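L protein (CAS virus, PDB 5MV0) probably serves through this N-terminal domain as the cap-snatching endonuclease of the viral polymerase, cutting capped host RNA to prime viral transcription. Local coordinates at residues Leu57-Asn62 against Ile100-Ser105; Ile66-Val71 against Leu122-Val127; Arg74-His79 against Asp129-Glu134. One frame throughout, in Å; residues are numbered along the deposited sequence.

The three contacts follow one another along the sheet that forms the core of the domain, and their segments alternate along the chain. Contacts 1 and 2, centres about 13 Å apart, meet at Glu103, whose OE2 lies 2.6 Å from Tyr124 OH (a probable hydrogen bond) and 2.7 Å from Lys123 NZ (a salt bridge); a part for Glu103 in the endonuclease site is only inferred from the family. Contacts 2 and 3 have centres about 11 Å apart: loop 74-79 follows directly on helix 68-73, and His79 NE2 makes a weak bond to Asn69 O at 3.3 Å. Contacts 1 and 3 do not touch. The bound phosphate belongs to contact 2.

Contact 1: Leu57-Asn62 against Ile100-Ser105; sequences LGIIHN and IVLEAS
Ile59 and Ile100 bring the two backbones nearest, with their CA atoms still 7.8 Å apart, a separation that excludes direct pairing of the segments. Strand 89-93 lies between strands 60-61 and 98-106 and bonds to both, through Ile60 with Tyr90 and Ile100 with Thr91. What joins 57-62 to 100-105 is therefore made by side chains alone. Leu102 is central, receiving a neighbour on two of its parts. The CD1 methyl of Ile59 sits 3.6 Å from Leu102 CB, so it presses on the root of the leucine, and the two side chains cross at about a right angle. Ile59 holds CG1 between its backbone N and carbonyl carbon (chi1 68°), which sends CD1 across to Leu102 and leaves the CG2 branch for Ile100. That second branch makes the looser pair, with Ile59 CG2 4.3 Å from Ile100 CG2. Farther out on the leucine, Leu57 CD1 reaches Leu102 CD1 at 3.8 Å, methyl against methyl, the two chains meeting obliquely. The helix 34-57 supplies more of the cover, since Cys53 and Cys54 also lie on Leu102, while Ile141 of strand 137-145 touches both Leu57 and Ile100. Between Leu57 and Ile59, Gly58, at positive phi (69°), ends the helix in a Schellman motif, and both neighbouring side chains point to strand 98-106. Residues alternate along that strand: Ile100 and Leu102 face the helix end, whereas Val101 points away and packs on Tyr124, and Glu103, which touches Asp88, points to the other side as well. A helix packed on one face of a mixed sheet, with Glu103 directed to the other, is consistent with the PDDEXK clan to which this cap-snatching domain belongs.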
# COMPACT_ATOMS: atom_id res chain seq x y z
N LEU B 57 3.95 -20.37 -5.97
CA LEU B 57 4.93 -21.44 -5.78
C LEU B 57 5.38 -21.59 -4.33
O LEU B 57 6.11 -22.53 -4.02
CB LEU B 57 6.15 -21.19 -6.67
CG LEU B 57 5.95 -21.27 -8.18
CD1 LEU B 57 7.13 -20.62 -8.91
CD2 LEU B 57 5.78 -22.72 -8.63
N GLY B 58 4.96 -20.69 -3.44
CA GLY B 58 5.38 -20.75 -2.06
C GLY B 58 6.85 -20.47 -1.80
O GLY B 58 7.41 -21.00 -0.84
N ILE B 59 7.48 -19.62 -2.62
CA ILE B 59 8.90 -19.32 -2.47
C ILE B 59 9.08 -17.83 -2.17
O ILE B 59 8.14 -17.05 -2.21
CB ILE B 59 9.70 -19.72 -3.73
CG1 ILE B 59 9.31 -18.84 -4.90
CG2 ILE B 59 9.44 -21.19 -4.09
CD1 ILE B 59 10.12 -19.13 -6.14
N ILE B 60 10.32 -17.46 -1.88
CA ILE B 60 10.67 -16.10 -1.50
C ILE B 60 10.82 -15.24 -2.74
O ILE B 60 11.54 -15.60 -3.68
CB ILE B 60 11.97 -16.09 -0.67
CG1 ILE B 60 11.78 -16.85 0.64
CG2 ILE B 60 12.47 -14.67 -0.42
CD1 ILE B 60 13.09 -17.26 1.27
N HIS B 61 10.16 -14.09 -2.76
CA HIS B 61 10.41 -13.09 -3.79
C HIS B 61 11.72 -12.38 -3.49
O HIS B 61 11.88 -11.79 -2.41
CB HIS B 61 9.26 -12.09 -3.85
CG HIS B 61 9.33 -11.13 -5.00
ND1 HIS B 61 8.68 -9.91 -4.99
CD2 HIS B 61 9.94 -11.22 -6.20
CE1 HIS B 61 8.90 -9.29 -6.13
NE2 HIS B 61 9.66 -10.06 -6.89
N ASN B 62 12.64 -12.41 -4.45
CA ASN B 62 14.04 -12.02 -4.20
C ASN B 62 14.25 -10.50 -4.37
O ASN B 62 15.05 -10.05 -5.18
CB ASN B 62 14.96 -12.81 -5.13
CG ASN B 62 16.43 -12.53 -4.88
OD1 ASN B 62 16.82 -12.02 -3.83
ND2 ASN B 62 17.26 -12.87 -5.86
N ILE B 100 14.95 -24.26 -4.98
CA ILE B 100 14.11 -23.86 -6.10
C ILE B 100 14.51 -22.45 -6.51
O ILE B 100 14.79 -21.60 -5.65
CB ILE B 100 12.61 -23.94 -5.73
CG1 ILE B 100 12.24 -25.36 -5.30
CG2 ILE B 100 11.75 -23.49 -6.89
CD1 ILE B 100 10.88 -25.47 -4.65
N VAL B 101 14.58 -22.20 -7.82
CA VAL B 101 14.75 -20.84 -8.34
C VAL B 101 13.69 -20.59 -9.40
O VAL B 101 13.30 -21.49 -10.15
CB VAL B 101 16.16 -20.59 -8.91
CG1 VAL B 101 17.22 -20.58 -7.82
CG2 VAL B 101 16.49 -21.60 -10.01
N LEU B 102 13.23 -19.34 -9.45
CA LEU B 102 12.17 -18.93 -10.35
C LEU B 102 12.67 -17.83 -11.27
O LEU B 102 13.33 -16.89 -10.82
CB LEU B 102 10.94 -18.44 -9.56
CG LEU B 102 9.95 -17.62 -10.39
CD1 LEU B 102 9.18 -18.52 -11.35
CD2 LEU B 102 9.01 -16.84 -9.48
N GLU B 103 12.36 -17.96 -12.56
CA GLU B 103 12.50 -16.88 -13.54
C GLU B 103 11.12 -16.63 -14.12
O GLU B 103 10.55 -17.50 -14.79
CB GLU B 103 13.50 -17.24 -14.63
CG GLU B 103 14.94 -17.45 -14.14
CD GLU B 103 15.62 -16.16 -13.72
OE1 GLU B 103 15.05 -15.07 -13.97
OE2 GLU B 103 16.72 -16.23 -13.13
N ALA B 104 10.57 -15.44 -13.88
CA ALA B 104 9.22 -15.11 -14.30
C ALA B 104 9.24 -13.92 -15.25
O ALA B 104 9.99 -12.97 -15.05
CB ALA B 104 8.32 -14.79 -13.10
N SER B 105 8.39 -13.97 -16.27
CA SER B 105 8.32 -12.88 -17.22
C SER B 105 6.96 -12.91 -17.89
O SER B 105 6.23 -13.90 -17.82
CB SER B 105 9.42 -12.99 -18.28
OG SER B 105 9.18 -14.15 -19.07

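Contact 2: Ile66-Val71 against Leu122-Val127; sequences ISLNMV and LKYSGV. With PO4 (phosphate ion), chain F.
Leu68, in the first turn of helix 68-73, meets Tyr124 and Val127 at the junction between helices 110-122 and 127-133, a buried apolar contact over one face of the central sheet. One methyl does the work. Leu68 CD2 lies 3.7 Å from Val127 CG2, the two side chains meeting tip to tip, and the same methyl also comes within 4.4 Å of Tyr124 CD1, approaching the ring obliquely. With CG anti to the backbone N (chi1 174°), Leu68 is extended across the gap between the segments, while Phe138 of strand 137-145 touches all three residues. Tyr124 continues past this cluster to the sheet, where its OH bonds Glu103. The cluster thus lies beside the strand carrying that glutamate, in a domain assigned to the PDDEXK clan. The junction is shaped by a type I turn from Leu122 to Ser125, after which Gly126 takes up the N-cap position of helix 127-133. Val127 N returns to Tyr124 O at 3.1 Å, tying together the two residues that receive Leu68. On the other side of the contact, Ser67 and Met70 form a capping box: Met70 N donates to Ser67 OG at 3.3 Å (N-H...O angle 155°), and Ser67 N points back to Met70 SD at 3.6 Å, a weak bond. Ser67 OG in turn gives its proton to phosphate O3 at 2.8 Å. A second grip on the ion comes from Asn69 ND2, bonded to phosphate O4 at 2.8 Å, while Asn69 OD1 is occupied by Phe82 N, which fixes the way round of the amide. His84 ND1 of the same chain and Ser119 OG of the second subunit also bond this phosphate, probably a crystallisation component held at the subunit interface.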
# COMPACT_ATOMS: atom_id res chain seq x y z
N ILE B 66 19.68 -11.02 -4.01
CA ILE B 66 20.84 -11.87 -3.79
C ILE B 66 21.07 -12.73 -5.03
O ILE B 66 20.14 -13.05 -5.79
CB ILE B 66 20.69 -12.73 -2.52
CG1 ILE B 66 19.56 -13.75 -2.67
CG2 ILE B 66 20.49 -11.85 -1.28
CD1 ILE B 66 19.51 -14.73 -1.52
N SER B 67 22.32 -13.11 -5.23
CA SER B 67 22.70 -13.85 -6.42
C SER B 67 22.53 -15.35 -6.18
O SER B 67 22.31 -15.82 -5.07
CB SER B 67 24.15 -13.55 -6.78
OG SER B 67 24.99 -13.99 -5.74
N LEU B 68 22.66 -16.11 -7.27
CA LEU B 68 22.69 -17.57 -7.14
C LEU B 68 23.79 -18.02 -6.19
O LEU B 68 23.57 -18.87 -5.33
CB LEU B 68 22.88 -18.19 -8.52
CG LEU B 68 23.06 -19.70 -8.54
CD1 LEU B 68 21.80 -20.35 -8.04
CD2 LEU B 68 23.38 -20.14 -9.96
N ASN B 69 24.99 -17.44 -6.32
CA ASN B 69 26.09 -17.81 -5.44
C ASN B 69 25.72 -17.62 -3.97
O ASN B 69 26.06 -18.45 -3.12
CB ASN B 69 27.34 -17.00 -5.79
CG ASN B 69 28.12 -17.61 -6.95
OD1 ASN B 69 28.26 -18.82 -7.05
ND2 ASN B 69 28.63 -16.76 -7.84
N MET B 70 24.98 -16.54 -3.66
CA MET B 70 24.57 -16.29 -2.28
C MET B 70 23.48 -17.25 -1.84
O MET B 70 23.41 -17.63 -0.66
CB MET B 70 24.08 -14.86 -2.11
CG MET B 70 25.13 -13.82 -2.40
SD MET B 70 24.41 -12.16 -2.45
CE MET B 70 25.66 -11.30 -3.38
N VAL B 71 22.59 -17.63 -2.76
CA VAL B 71 21.60 -18.64 -2.43
C VAL B 71 22.29 -19.95 -2.05
O VAL B 71 21.97 -20.57 -1.03
CB VAL B 71 20.62 -18.84 -3.60
CG1 VAL B 71 19.69 -20.03 -3.32
CG2 VAL B 71 19.81 -17.56 -3.81
N LEU B 122 18.91 -20.91 -19.98
CA LEU B 122 20.31 -21.08 -20.38
C LEU B 122 21.28 -20.40 -19.43
O LEU B 122 22.46 -20.78 -19.40
CB LEU B 122 20.51 -20.55 -21.80
CG LEU B 122 20.11 -21.50 -22.94
CD1 LEU B 122 20.20 -20.78 -24.28
CD2 LEU B 122 20.98 -22.76 -22.94
N LYS B 123 20.83 -19.41 -18.65
CA LYS B 123 21.71 -18.78 -17.68
C LYS B 123 22.30 -19.80 -16.72
O LYS B 123 23.41 -19.61 -16.21
CB LYS B 123 20.96 -17.72 -16.86
CG LYS B 123 20.29 -16.61 -17.64
CD LYS B 123 19.84 -15.48 -16.68
CE LYS B 123 18.86 -15.99 -15.64
NZ LYS B 123 18.32 -14.86 -14.81
N TYR B 124 21.56 -20.87 -16.44
CA TYR B 124 21.85 -21.79 -15.36
C TYR B 124 22.70 -23.00 -15.79
O TYR B 124 22.81 -23.96 -15.02
CB TYR B 124 20.54 -22.28 -14.74
CG TYR B 124 19.79 -21.20 -13.97
CD1 TYR B 124 20.02 -21.00 -12.62
CD2 TYR B 124 18.86 -20.38 -14.61
CE1 TYR B 124 19.36 -20.02 -11.92
CE2 TYR B 124 18.20 -19.38 -13.91
CZ TYR B 124 18.44 -19.21 -12.56
OH TYR B 124 17.78 -18.23 -11.84
N SER B 125 23.31 -22.95 -16.97
CA SER B 125 24.09 -24.09 -17.46
C SER B 125 25.12 -24.55 -16.44
O SER B 125 25.91 -23.75 -15.92
CB SER B 125 24.79 -23.71 -18.77
OG SER B 125 23.85 -23.49 -19.80
N GLY B 126 25.10 -25.85 -16.14
CA GLY B 126 26.07 -26.47 -15.26
C GLY B 126 25.70 -26.48 -13.79
O GLY B 126 26.21 -27.34 -13.06
N VAL B 127 24.82 -25.58 -13.35
CA VAL B 127 24.55 -25.43 -11.92
C VAL B 127 23.89 -26.68 -11.35
O VAL B 127 24.27 -27.18 -10.28
CB VAL B 127 23.69 -24.18 -11.67
CG1 VAL B 127 23.30 -24.08 -10.20
CG2 VAL B 127 24.44 -22.94 -12.13
P PO4 F . 28.04 -13.12 -7.38
O1 PO4 F . 28.91 -12.13 -8.11
O2 PO4 F . 27.11 -13.80 -8.37
O3 PO4 F . 27.27 -12.48 -6.26
O4 PO4 F . 28.93 -14.16 -6.76

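Contact 3: Arg74-His79 against Asp129-Glu134; sequences RAIPIH and DHLKHE
Ile76 and Leu131 touch methyl to methyl, CD1 of Ile76 lying 3.5 Å from CD1 of Leu131, tighter than usual for two carbons. The side chains pass one another in opposite directions, and CD1 against CD1 is the close pair. Beside it, the same Ile76 CD1 comes within 4.4 Å of Glu134 CB; apolar carbon alone is used there, since the Glu134 carboxylate turns elsewhere, accepting a weak bond to OE2 from His133 ND1 at 3.4 Å. Ile76 carries CG1 anti to its carbonyl carbon (chi1 -55°), a placing that directs CD1 from the loop to the end of helix 127-133. The backbones themselves stay well apart, the nearest CA atoms, of Ile76 and Glu134, being 9.0 Å from each other. In the next shell, Trp136 packs against both Ala75 and Ile76, while Ile72 of helix 68-73 lies against Leu131 and His79. Within the loop, Ile76 O lies in the plane of the His79 ring at its edge, 3.3 Å from His79 CD2. That ring is placed by a weak bond from NE2 to Asp73 OD1, and Phe82 meets it nearly parallel. On the helical side, Glu134 N bonds Leu131 O at 2.9 Å, so the residue that ends the segment is tied back to the one that Ile76 touches. Farther off, Arg74 bonds Met70 O and makes a salt bridge to Glu182 of the second subunit. This is a peripheral hydrophobic bridge within the cap-snatching domain, joining the loop after helix 68-73 to the C-terminal turn of helix 127-133, just ahead of strand 137-145.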
# COMPACT_ATOMS: atom_id res chain seq x y z
N ARG B 74 23.84 -20.10 1.28
CA ARG B 74 22.88 -20.35 2.35
C ARG B 74 22.49 -21.81 2.46
O ARG B 74 21.79 -22.18 3.41
CB ARG B 74 21.64 -19.48 2.16
CG ARG B 74 21.87 -18.01 2.42
CD ARG B 74 20.78 -17.13 1.80
NE ARG B 74 20.86 -15.78 2.34
CZ ARG B 74 21.81 -14.90 2.04
NH1 ARG B 74 22.77 -15.23 1.19
NH2 ARG B 74 21.81 -13.69 2.59
N ALA B 75 22.91 -22.65 1.52
CA ALA B 75 22.65 -24.08 1.53
C ALA B 75 23.91 -24.91 1.71
O ALA B 75 23.90 -25.88 2.47
CB ALA B 75 21.94 -24.50 0.24
N ILE B 76 24.98 -24.55 1.02
CA ILE B 76 26.24 -25.28 1.02
C ILE B 76 27.37 -24.25 1.13
O ILE B 76 27.74 -23.63 0.13
CB ILE B 76 26.42 -26.12 -0.25
CG1 ILE B 76 25.23 -27.06 -0.44
CG2 ILE B 76 27.72 -26.91 -0.20
CD1 ILE B 76 25.13 -27.62 -1.82
N PRO B 77 27.93 -24.05 2.32
CA PRO B 77 28.95 -23.01 2.49
C PRO B 77 30.13 -23.10 1.54
O PRO B 77 30.67 -22.06 1.14
CB PRO B 77 29.39 -23.20 3.95
CG PRO B 77 28.18 -23.76 4.63
CD PRO B 77 27.50 -24.64 3.61
N ILE B 78 30.54 -24.30 1.14
CA ILE B 78 31.70 -24.47 0.27
C ILE B 78 31.22 -24.86 -1.12
O ILE B 78 30.60 -25.92 -1.28
CB ILE B 78 32.68 -25.52 0.81
CG1 ILE B 78 33.26 -25.09 2.16
CG2 ILE B 78 33.79 -25.75 -0.20
CD1 ILE B 78 32.51 -25.66 3.35
N HIS B 79 31.53 -24.03 -2.11
CA HIS B 79 31.14 -24.36 -3.48
C HIS B 79 31.94 -23.51 -4.46
O HIS B 79 32.42 -22.43 -4.09
CB HIS B 79 29.63 -24.16 -3.67
CG HIS B 79 29.19 -22.73 -3.63
ND1 HIS B 79 29.29 -21.89 -4.72
CD2 HIS B 79 28.64 -21.99 -2.64
CE1 HIS B 79 28.83 -20.69 -4.40
NE2 HIS B 79 28.42 -20.73 -3.14
N ASP B 129 23.97 -29.80 -12.27
CA ASP B 129 24.92 -30.90 -12.14
C ASP B 129 25.75 -30.77 -10.88
O ASP B 129 25.97 -31.75 -10.17
CB ASP B 129 25.83 -30.95 -13.37
CG ASP B 129 25.11 -31.47 -14.60
OD1 ASP B 129 24.08 -32.16 -14.44
OD2 ASP B 129 25.57 -31.18 -15.72
N HIS B 130 26.23 -29.56 -10.58
CA HIS B 130 27.06 -29.38 -9.39
C HIS B 130 26.28 -29.67 -8.13
O HIS B 130 26.80 -30.27 -7.19
CB HIS B 130 27.64 -27.96 -9.35
CG HIS B 130 28.85 -27.79 -10.21
ND1 HIS B 130 28.78 -27.52 -11.56
CD2 HIS B 130 30.17 -27.86 -9.91
CE1 HIS B 130 30.00 -27.44 -12.06
NE2 HIS B 130 30.86 -27.64 -11.07
N LEU B 131 25.01 -29.26 -8.08
CA LEU B 131 24.23 -29.46 -6.87
C LEU B 131 23.81 -30.92 -6.72
O LEU B 131 23.84 -31.47 -5.62
CB LEU B 131 23.00 -28.53 -6.87
CG LEU B 131 23.23 -27.09 -6.39
CD1 LEU B 131 23.89 -27.10 -5.04
CD2 LEU B 131 24.06 -26.30 -7.35
N LYS B 132 23.39 -31.56 -7.81
CA LYS B 132 23.02 -32.97 -7.71
C LYS B 132 24.22 -33.81 -7.28
O LYS B 132 24.06 -34.78 -6.54
CB LYS B 132 22.46 -33.47 -9.04
CG LYS B 132 21.12 -32.86 -9.43
CD LYS B 132 20.70 -33.31 -10.82
CE LYS B 132 20.15 -34.72 -10.80
NZ LYS B 132 18.86 -34.79 -10.05
N HIS B 133 25.42 -33.42 -7.72
CA HIS B 133 26.63 -34.10 -7.28
C HIS B 133 26.76 -34.10 -5.76
O HIS B 133 27.35 -35.02 -5.19
CB HIS B 133 27.84 -33.42 -7.92
CG HIS B 133 29.11 -34.21 -7.82
ND1 HIS B 133 29.95 -34.16 -6.73
CD2 HIS B 133 29.68 -35.09 -8.69
CE1 HIS B 133 30.97 -34.96 -6.92
NE2 HIS B 133 30.83 -35.54 -8.10
N GLU B 134 26.20 -33.09 -5.09
CA GLU B 134 26.24 -33.01 -3.64
C GLU B 134 25.01 -33.61 -2.98
O GLU B 134 24.83 -33.45 -1.77
CB GLU B 134 26.40 -31.55 -3.20
CG GLU B 134 27.64 -30.86 -3.76
CD GLU B 134 28.93 -31.58 -3.39
OE1 GLU B 134 29.10 -31.94 -2.21
OE2 GLU B 134 29.77 -31.79 -4.29